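Local coordinates for hydrolase, isochorismatase family (Pseudomonas putida, PDB 4L07), which probably hydrolyses the amide bond of maleamate to give maleate and ammonia, as a maleamate amidase of the isochorismatase family, at residues Gly75-Leu80 with Ala91-Ser96; Ile70-Gly75 with Leu80-Lys85; Glu62-Phe67 with Ala132-Asp137. All coordinates share one frame; numbering follows the deposited sequence.

Contact 1: residues Gly75-Leu80 with Ala91-Ser96; sequences GEIPML and ALLYGS
A polar cluster centred on Lys117 brings Glu76, on the turn 75-80, beside Tyr94, on the loop 91-96. The carboxylate oxygen OE2 of Glu76 lies 4.3 Å from CE1 of Tyr94 and sits at the edge of that ring, near its plane. At this distance the pair only lies near, without bonding; the real tie is their shared partner, because Lys117 NZ forms a salt bridge with Glu76 OE2 and a hydrogen bond with Tyr94 OH. Glu76 OE2 also takes the backbone N-H of His73, whose ring stacks on that of Tyr94, so OE2 alone is gripped by two partners. With its chain straight from CA to CD (chi2 178°), Glu76 carries the carboxylate out to the ring edge of Tyr94.

Residues 75-79 have helical backbone angles but lack a regular bonding pattern, the clearest bond running from Met79 N to Glu76 O at 2.9 Å. This turn follows strand 65-70 of the parallel sheet, and the loop 91-96 lies on the way to strand 112-116; the contact therefore joins two pieces of the long excursion between neighbouring strands. Next to the polar pair, an apolar one meets loosely, methyl to methyl: CD1 of Ile77 and CD2 of Leu93 are 4.3 Å apart. The end of the Leu93 side chain comes nearer to the turn than its CB direction would suggest.

Leu93 also opens a type II beta turn ending at Ser96, with Gly95 at positive phi. Its carbonyl oxygen accepts twice, from Ser96 N at 3.1 Å and from Ser96 OG at 2.7 Å, the latter in the carbonyl plane on a lone pair, at a C=O...OG angle of 142°. From the second subunit, Val112 packs on Glu76.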
loop_
_atom_site.group_PDB
_atom_site.type_symbol
_atom_site.label_atom_id
_atom_site.label_comp_id
_atom_site.label_asym_id
_atom_site.label_seq_id
_atom_site.Cartn_x
_atom_site.Cartn_y
_atom_site.Cartn_z
ATOM N N GLY A 75 13.014 -1.634 -18.973
ATOM C CA GLY A 75 13.852 -1.874 -17.794
ATOM C C GLY A 75 13.118 -2.506 -16.616
ATOM O O GLY A 75 13.748 -3.072 -15.726
ATOM N N GLU A 76 11.792 -2.399 -16.604
ATOM C CA GLU A 76 10.981 -2.977 -15.528
ATOM C C GLU A 76 10.809 -4.488 -15.665
ATOM O O GLU A 76 10.623 -5.186 -14.661
ATOM C CB GLU A 76 9.605 -2.317 -15.467
ATOM C CG GLU A 76 9.614 -0.893 -14.938
ATOM C CD GLU A 76 8.238 -0.248 -14.946
ATOM O OE1 GLU A 76 7.876 0.377 -13.930
ATOM O OE2 GLU A 76 7.512 -0.363 -15.958
ATOM N N ILE A 77 10.861 -4.987 -16.902
ATOM C CA ILE A 77 10.585 -6.407 -17.188
ATOM C C ILE A 77 11.398 -7.387 -16.307
ATOM O O ILE A 77 10.810 -8.252 -15.648
ATOM C CB ILE A 77 10.729 -6.743 -18.703
ATOM C CG1 ILE A 77 9.912 -5.777 -19.585
ATOM C CG2 ILE A 77 10.373 -8.198 -18.986
ATOM C CD1 ILE A 77 8.407 -5.932 -19.516
ATOM N N PRO A 78 12.741 -7.234 -16.252
ATOM C CA PRO A 78 13.506 -8.163 -15.411
ATOM C C PRO A 78 13.342 -7.952 -13.900
ATOM O O PRO A 78 13.748 -8.811 -13.117
ATOM C CB PRO A 78 14.961 -7.920 -15.840
ATOM C CG PRO A 78 14.966 -6.545 -16.411
ATOM C CD PRO A 78 13.621 -6.361 -17.053
ATOM N N MET A 79 12.738 -6.834 -13.506
ATOM C CA MET A 79 12.592 -6.489 -12.091
ATOM C C MET A 79 11.360 -7.103 -11.425
ATOM O O MET A 79 11.309 -7.197 -10.199
ATOM C CB MET A 79 12.531 -4.970 -11.917
ATOM C CG MET A 79 13.693 -4.217 -12.536
ATOM S SD MET A 79 13.670 -2.504 -11.972
ATOM C CE MET A 79 15.132 -1.870 -12.781
ATOM N N LEU A 80 10.364 -7.485 -12.218
ATOM C CA LEU A 80 9.073 -7.905 -11.662
ATOM C C LEU A 80 8.824 -9.405 -11.855
ATOM O O LEU A 80 8.642 -9.867 -12.987
ATOM C CB LEU A 80 7.931 -7.087 -12.268
ATOM C CG LEU A 80 7.917 -5.575 -12.040
ATOM C CD1 LEU A 80 6.990 -4.888 -13.032
ATOM C CD2 LEU A 80 7.539 -5.236 -10.598
ATOM N N ALA A 91 4.945 -8.217 -23.340
ATOM C CA ALA A 91 4.631 -7.576 -24.623
ATOM C C ALA A 91 3.915 -6.229 -24.469
ATOM O O ALA A 91 3.840 -5.439 -25.419
ATOM C CB ALA A 91 3.807 -8.526 -25.494
ATOM N N LEU A 92 3.415 -5.958 -23.262
ATOM C CA LEU A 92 2.620 -4.767 -22.979
ATOM C C LEU A 92 3.510 -3.563 -22.655
ATOM O O LEU A 92 3.591 -3.119 -21.512
ATOM C CB LEU A 92 1.614 -5.054 -21.845
ATOM C CG LEU A 92 0.507 -6.112 -22.055
ATOM C CD1 LEU A 92 -0.460 -5.735 -23.163
ATOM C CD2 LEU A 92 1.031 -7.508 -22.323
ATOM N N LEU A 93 4.163 -3.032 -23.688
ATOM C CA LEU A 93 5.162 -1.971 -23.523
ATOM C C LEU A 93 4.574 -0.598 -23.799
ATOM O O LEU A 93 3.729 -0.459 -24.688
ATOM C CB LEU A 93 6.358 -2.216 -24.453
ATOM C CG LEU A 93 7.233 -3.457 -24.244
ATOM C CD1 LEU A 93 8.140 -3.697 -25.446
ATOM C CD2 LEU A 93 8.050 -3.370 -22.960
ATOM N N TYR A 94 5.014 0.414 -23.042
ATOM C CA TYR A 94 4.606 1.802 -23.294
ATOM C C TYR A 94 4.850 2.119 -24.768
ATOM O O TYR A 94 5.831 1.650 -25.351
ATOM C CB TYR A 94 5.409 2.796 -22.444
ATOM C CG TYR A 94 5.026 2.905 -20.984
ATOM C CD1 TYR A 94 5.605 2.072 -20.038
ATOM C CD2 TYR A 94 4.112 3.866 -20.537
ATOM C CE1 TYR A 94 5.280 2.170 -18.692
ATOM C CE2 TYR A 94 3.777 3.969 -19.187
ATOM C CZ TYR A 94 4.372 3.118 -18.267
ATOM O OH TYR A 94 4.074 3.199 -16.913
ATOM N N GLY A 95 3.951 2.897 -25.365
ATOM C CA GLY A 95 4.087 3.291 -26.766
ATOM C C GLY A 95 3.635 2.251 -27.780
ATOM O O GLY A 95 3.652 2.515 -28.988
ATOM N N SER A 96 3.240 1.068 -27.308
ATOM C CA SER A 96 2.706 0.036 -28.204
ATOM C C SER A 96 1.182 0.103 -28.277
ATOM O O SER A 96 0.527 0.660 -27.394
ATOM C CB SER A 96 3.169 -1.368 -27.783
ATOM O OG SER A 96 2.447 -1.839 -26.652
#

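Contact 2: residues Ile70-Gly75 with Leu80-Lys85; sequences IAYHPG and LPWLEK
With CG anti to the backbone N (chi1 -175°), Trp82 carries its indole to Tyr72, whose CG stands beside its own N (chi1 -55°) and sends the phenol towards helix 82-85. The two side chains cross at about a right angle. Tyr72 OH lies in the plane of the indole at its edge, 3.2 Å from Trp82 CZ3. Ile70 and Trp82 come at each other from opposite directions, and CD1 of Ile70 reaches Trp82 CH2, also at the ring edge, at 3.9 Å.

Leu83 lays its CG over one face of the Tyr72 ring, with Leu83 CD1 3.7 Å from Tyr72 CZ, while Leu80 CD1 approaches Tyr72 CE1 obliquely, also at 3.7 Å. Beyond this, Val158 of the third subunit packs on Trp82, and a sulfate ion, probably from the crystallisation liquor, lies about 4 Å from the Trp82 side chain.

Replacing Tyr72 by an alanine would probably open a gap between Leu80, Leu83 and Trp82 and leave the carbonyl of Lys117 without its phenol donor. All five touching residues are buried; Tyr72 OH, the polar atom at the meeting point, has Lys117 O as its partner, and the side-chain contacts across the segments are otherwise apolar.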
loop_
_atom_site.group_PDB
_atom_site.type_symbol
_atom_site.label_atom_id
_atom_site.label_comp_id
_atom_site.label_asym_id
_atom_site.label_seq_id
_atom_site.Cartn_x
_atom_site.Cartn_y
_atom_site.Cartn_z
ATOM N N ILE A 70 -2.288 -2.325 -18.139
ATOM C CA ILE A 70 -0.967 -2.804 -17.759
ATOM C C ILE A 70 0.021 -2.336 -18.829
ATOM O O ILE A 70 -0.144 -2.642 -20.016
ATOM C CB ILE A 70 -0.923 -4.350 -17.662
ATOM C CG1 ILE A 70 -1.811 -4.852 -16.507
ATOM C CG2 ILE A 70 0.516 -4.829 -17.509
ATOM C CD1 ILE A 70 -2.051 -6.355 -16.505
ATOM N N ALA A 71 1.042 -1.594 -18.412
ATOM C CA ALA A 71 2.090 -1.139 -19.330
ATOM C C ALA A 71 3.444 -1.116 -18.632
ATOM O O ALA A 71 3.530 -0.711 -17.470
ATOM C CB ALA A 71 1.757 0.243 -19.872
ATOM N N TYR A 72 4.484 -1.559 -19.341
ATOM C CA TYR A 72 5.855 -1.614 -18.810
ATOM C C TYR A 72 6.870 -0.832 -19.622
ATOM O O TYR A 72 6.800 -0.780 -20.849
ATOM C CB TYR A 72 6.365 -3.053 -18.743
ATOM C CG TYR A 72 5.467 -3.961 -17.965
ATOM C CD1 TYR A 72 5.414 -3.891 -16.576
ATOM C CD2 TYR A 72 4.648 -4.877 -18.620
ATOM C CE1 TYR A 72 4.570 -4.718 -15.854
ATOM C CE2 TYR A 72 3.802 -5.709 -17.909
ATOM C CZ TYR A 72 3.775 -5.625 -16.526
ATOM O OH TYR A 72 2.938 -6.439 -15.811
ATOM N N HIS A 73 7.836 -0.248 -18.919
ATOM C CA HIS A 73 9.072 0.185 -19.548
ATOM C C HIS A 73 9.959 -1.019 -19.652
ATOM O O HIS A 73 9.912 -1.894 -18.780
ATOM C CB HIS A 73 9.749 1.266 -18.713
ATOM C CG HIS A 73 8.920 2.510 -18.550
ATOM N ND1 HIS A 73 8.662 3.348 -19.572
ATOM C CD2 HIS A 73 8.295 3.050 -17.428
ATOM C CE1 HIS A 73 7.904 4.369 -19.130
ATOM N NE2 HIS A 73 7.684 4.186 -17.816
ATOM N N PRO A 74 10.781 -1.099 -20.715
ATOM C CA PRO A 74 11.663 -2.254 -20.918
ATOM C C PRO A 74 12.495 -2.633 -19.685
ATOM O O PRO A 74 12.641 -3.818 -19.381
ATOM C CB PRO A 74 12.574 -1.793 -22.055
ATOM C CG PRO A 74 11.715 -0.859 -22.836
ATOM C CD PRO A 74 10.870 -0.137 -21.833
ATOM N N GLY A 75 13.014 -1.634 -18.973
ATOM C CA GLY A 75 13.852 -1.874 -17.794
ATOM C C GLY A 75 13.118 -2.506 -16.616
ATOM O O GLY A 75 13.748 -3.072 -15.726
ATOM N N LEU A 80 10.364 -7.485 -12.218
ATOM C CA LEU A 80 9.073 -7.905 -11.662
ATOM C C LEU A 80 8.824 -9.405 -11.855
ATOM O O LEU A 80 8.642 -9.867 -12.987
ATOM C CB LEU A 80 7.931 -7.087 -12.268
ATOM C CG LEU A 80 7.917 -5.575 -12.040
ATOM C CD1 LEU A 80 6.990 -4.888 -13.032
ATOM C CD2 LEU A 80 7.539 -5.236 -10.598
ATOM N N PRO A 81 8.810 -10.170 -10.749
ATOM C CA PRO A 81 8.692 -11.621 -10.881
ATOM C C PRO A 81 7.362 -12.109 -11.458
ATOM O O PRO A 81 7.303 -13.238 -11.929
ATOM C CB PRO A 81 8.899 -12.137 -9.450
ATOM C CG PRO A 81 8.553 -10.982 -8.577
ATOM C CD PRO A 81 8.981 -9.758 -9.341
ATOM N N TRP A 82 6.312 -11.284 -11.442
ATOM C CA TRP A 82 5.066 -11.689 -12.099
ATOM C C TRP A 82 5.290 -12.017 -13.558
ATOM O O TRP A 82 4.669 -12.940 -14.100
ATOM C CB TRP A 82 3.967 -10.644 -11.925
ATOM C CG TRP A 82 2.647 -11.091 -12.497
ATOM C CD1 TRP A 82 1.964 -12.279 -12.233
ATOM C CD2 TRP A 82 1.800 -10.363 -13.442
ATOM N NE1 TRP A 82 0.792 -12.340 -12.946
ATOM C CE2 TRP A 82 0.632 -11.217 -13.689
ATOM C CE3 TRP A 82 1.890 -9.133 -14.091
ATOM C CZ2 TRP A 82 -0.386 -10.839 -14.555
ATOM C CZ3 TRP A 82 0.852 -8.760 -14.956
ATOM C CH2 TRP A 82 -0.257 -9.595 -15.180
ATOM N N LEU A 83 6.204 -11.286 -14.193
ATOM C CA LEU A 83 6.517 -11.485 -15.617
ATOM C C LEU A 83 7.338 -12.748 -15.905
ATOM O O LEU A 83 7.445 -13.169 -17.064
ATOM C CB LEU A 83 7.198 -10.241 -16.207
ATOM C CG LEU A 83 6.417 -8.923 -16.285
ATOM C CD1 LEU A 83 5.013 -9.120 -16.834
ATOM C CD2 LEU A 83 6.336 -8.256 -14.927
ATOM N N GLU A 84 7.912 -13.346 -14.860
ATOM C CA GLU A 84 8.527 -14.672 -14.978
ATOM C C GLU A 84 7.448 -15.746 -15.173
ATOM O O GLU A 84 7.570 -16.597 -16.061
ATOM C CB GLU A 84 9.396 -14.983 -13.756
ATOM C CG GLU A 84 9.958 -16.398 -13.722
ATOM C CD GLU A 84 10.788 -16.666 -12.481
ATOM O OE1 GLU A 84 10.324 -16.350 -11.366
ATOM O OE2 GLU A 84 11.910 -17.192 -12.620
ATOM N N LYS A 85 6.394 -15.692 -14.357
ATOM C CA LYS A 85 5.249 -16.604 -14.491
ATOM C C LYS A 85 4.404 -16.290 -15.724
ATOM O O LYS A 85 4.127 -17.173 -16.546
ATOM C CB LYS A 85 4.336 -16.552 -13.250
ATOM C CG LYS A 85 4.853 -17.261 -12.005
ATOM C CD LYS A 85 5.042 -18.769 -12.177
ATOM C CE LYS A 85 3.804 -19.484 -12.703
ATOM N NZ LYS A 85 4.003 -20.961 -12.743
#

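Contact 3: residues Glu62-Phe67 with Ala132-Asp137; sequences EFPVIF and AGTNTD
From Glu62 to Phe67, the chain touches the other segment through a single residue, Pro64, which meets Thr134 and Thr136. Glu62 comes first, with positive phi (64°), and ends the preceding helix in a Schellman motif. Phe63 turns its ring to Leu203 and Val206 of helix 196-207. Pro64 then points its ring at the turn 134-136: its CG lies 3.8 Å from Thr134 OG1 and 3.9 Å from Thr134 CB, while Thr136 OG1 is more distant from Pro64 CG, at 4.3 Å. The proline and Thr134 side chains slide past each other in opposite directions, and the ring carbon CG lies nearly as close to the branch carbon CB as to OG1.

The Thr134 hydroxyl stands between the backbone N and the carbonyl carbon (chi1 49°), a position from which OG1 lies within hydrogen-bonding reach of the carbonyls of Leu130, its strongest partner, and Leu131, in the last turn of helix 127-133. That helix finishes in a Schellman motif of its own, with Asn135 as the positive-phi C-prime residue and Asn135 N bonded to Ala132 O at 3.1 Å.

Val65, next along, begins the strand and packs on Cys55 and Ala58 of helix 45-60. Ile66 and Phe67 continue it, Ile66 bonding by its backbone to strand 22-27 and Phe67 to strand 112-116, which places this strand between the two in the parallel sheet. Pro64 and Thr136 both also rest on Ala23 of strand 22-27, and Met79 of the second subunit packs on Thr134.

The contact buries 78 Å² in all. Its chemistry is that of a proline methylene set against a threonine side chain whose hydroxyl already has helix carbonyls as partners: the segments meet by van der Waals packing, while the polar bonds of Thr134 turn back to the end of helix 127-133.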
loop_
_atom_site.group_PDB
_atom_site.type_symbol
_atom_site.label_atom_id
_atom_site.label_comp_id
_atom_site.label_asym_id
_atom_site.label_seq_id
_atom_site.Cartn_x
_atom_site.Cartn_y
_atom_site.Cartn_z
ATOM N N GLU A 62 -22.183 12.101 -14.025
ATOM C CA GLU A 62 -21.035 12.664 -13.294
ATOM C C GLU A 62 -20.510 11.779 -12.157
ATOM O O GLU A 62 -20.001 12.267 -11.144
ATOM C CB GLU A 62 -21.314 14.105 -12.836
ATOM C CG GLU A 62 -21.549 15.047 -14.010
ATOM C CD GLU A 62 -21.970 16.450 -13.605
ATOM O OE1 GLU A 62 -22.055 17.311 -14.507
ATOM O OE2 GLU A 62 -22.224 16.701 -12.406
ATOM N N PHE A 63 -20.636 10.468 -12.344
ATOM C CA PHE A 63 -19.991 9.497 -11.465
ATOM C C PHE A 63 -18.633 9.165 -12.074
ATOM O O PHE A 63 -18.509 9.104 -13.306
ATOM C CB PHE A 63 -20.821 8.215 -11.344
ATOM C CG PHE A 63 -22.220 8.429 -10.839
ATOM C CD1 PHE A 63 -22.496 9.389 -9.864
ATOM C CD2 PHE A 63 -23.263 7.637 -11.315
ATOM C CE1 PHE A 63 -23.792 9.576 -9.399
ATOM C CE2 PHE A 63 -24.558 7.815 -10.846
ATOM C CZ PHE A 63 -24.820 8.785 -9.888
ATOM N N PRO A 64 -17.607 8.952 -11.227
ATOM C CA PRO A 64 -16.278 8.653 -11.768
ATOM C C PRO A 64 -16.245 7.407 -12.652
ATOM O O PRO A 64 -16.853 6.388 -12.322
ATOM C CB PRO A 64 -15.426 8.452 -10.512
ATOM C CG PRO A 64 -16.090 9.315 -9.495
ATOM C CD PRO A 64 -17.563 9.173 -9.769
ATOM N N VAL A 65 -15.550 7.513 -13.779
ATOM C CA VAL A 65 -15.306 6.386 -14.685
ATOM C C VAL A 65 -13.802 6.310 -14.894
ATOM O O VAL A 65 -13.205 7.242 -15.428
ATOM C CB VAL A 65 -16.005 6.575 -16.052
ATOM C CG1 VAL A 65 -15.546 5.513 -17.053
ATOM C CG2 VAL A 65 -17.520 6.551 -15.896
ATOM N N ILE A 66 -13.190 5.212 -14.455
ATOM C CA ILE A 66 -11.730 5.062 -14.492
ATOM C C ILE A 66 -11.325 3.774 -15.220
ATOM O O ILE A 66 -11.801 2.685 -14.880
ATOM C CB ILE A 66 -11.125 5.081 -13.067
ATOM C CG1 ILE A 66 -11.473 6.393 -12.354
ATOM C CG2 ILE A 66 -9.608 4.906 -13.117
ATOM C CD1 ILE A 66 -11.274 6.354 -10.852
ATOM N N PHE A 67 -10.460 3.913 -16.224
ATOM C CA PHE A 67 -9.919 2.781 -16.979
ATOM C C PHE A 67 -8.530 2.417 -16.479
ATOM O O PHE A 67 -7.755 3.295 -16.103
ATOM C CB PHE A 67 -9.811 3.137 -18.466
ATOM C CG PHE A 67 -11.135 3.344 -19.146
ATOM C CD1 PHE A 67 -11.837 4.542 -19.006
ATOM C CD2 PHE A 67 -11.670 2.347 -19.958
ATOM C CE1 PHE A 67 -13.060 4.730 -19.639
ATOM C CE2 PHE A 67 -12.891 2.531 -20.598
ATOM C CZ PHE A 67 -13.586 3.720 -20.435
ATOM N N ALA A 132 -11.268 7.465 -2.930
ATOM C CA ALA A 132 -11.447 8.118 -1.641
ATOM C C ALA A 132 -11.647 9.619 -1.828
ATOM O O ALA A 132 -12.503 10.227 -1.176
ATOM C CB ALA A 132 -10.268 7.832 -0.719
ATOM N N GLY A 133 -10.864 10.207 -2.734
ATOM C CA GLY A 133 -10.938 11.642 -3.020
ATOM C C GLY A 133 -12.236 12.108 -3.662
ATOM O O GLY A 133 -12.569 13.290 -3.602
ATOM N N THR A 134 -12.961 11.184 -4.289
ATOM C CA THR A 134 -14.255 11.499 -4.894
ATOM C C THR A 134 -15.406 11.020 -4.010
ATOM O O THR A 134 -16.564 11.034 -4.439
ATOM C CB THR A 134 -14.403 10.876 -6.299
ATOM O OG1 THR A 134 -14.040 9.492 -6.249
ATOM C CG2 THR A 134 -13.512 11.589 -7.314
ATOM N N ASN A 135 -15.072 10.605 -2.782
ATOM C CA ASN A 135 -16.040 10.079 -1.806
ATOM C C ASN A 135 -16.874 8.924 -2.363
ATOM O O ASN A 135 -18.080 8.840 -2.124
ATOM C CB ASN A 135 -16.951 11.199 -1.283
ATOM C CG ASN A 135 -16.184 12.268 -0.537
ATOM O OD1 ASN A 135 -15.428 11.971 0.390
ATOM N ND2 ASN A 135 -16.365 13.522 -0.942
ATOM N N THR A 136 -16.220 8.049 -3.119
ATOM C CA THR A 136 -16.867 6.872 -3.697
ATOM C C THR A 136 -17.159 5.875 -2.578
ATOM O O THR A 136 -16.337 5.709 -1.676
ATOM C CB THR A 136 -15.951 6.219 -4.756
ATOM O OG1 THR A 136 -15.741 7.138 -5.833
ATOM C CG2 THR A 136 -16.557 4.941 -5.314
ATOM N N ASP A 137 -18.329 5.234 -2.625
ATOM C CA ASP A 137 -18.665 4.188 -1.651
ATOM C C ASP A 137 -18.951 2.822 -2.282
ATOM O O ASP A 137 -18.924 1.795 -1.591
ATOM C CB ASP A 137 -19.818 4.617 -0.725
ATOM C CG ASP A 137 -21.099 4.982 -1.476
ATOM O OD1 ASP A 137 -21.300 4.553 -2.629
ATOM O OD2 ASP A 137 -21.931 5.699 -0.879
#

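Contacts 1 and 2 form one cluster, their centres 5 Å apart, sharing Gly75 and Leu80. Their segments alternate along the chain, and backbone bonds stitch them together: Tyr72 N lies 2.8 Å from Leu92 O, and Tyr94 N 3.1 Å from Tyr72 O. Both belong to the excursion between strands 65-70 and 112-116, which includes helix 82-85. Contact 3 lies about 28 Å from either centre, where the chain enters strand 65-70 and leaves helix 127-133, so its two segments bracket the others in sequence. Strand 65-70 thus runs from contact 3 towards contact 2. All three contacts touch the second subunit, so the excursion and the end of helix 127-133 both lie against a neighbouring copy in the four-chain assembly.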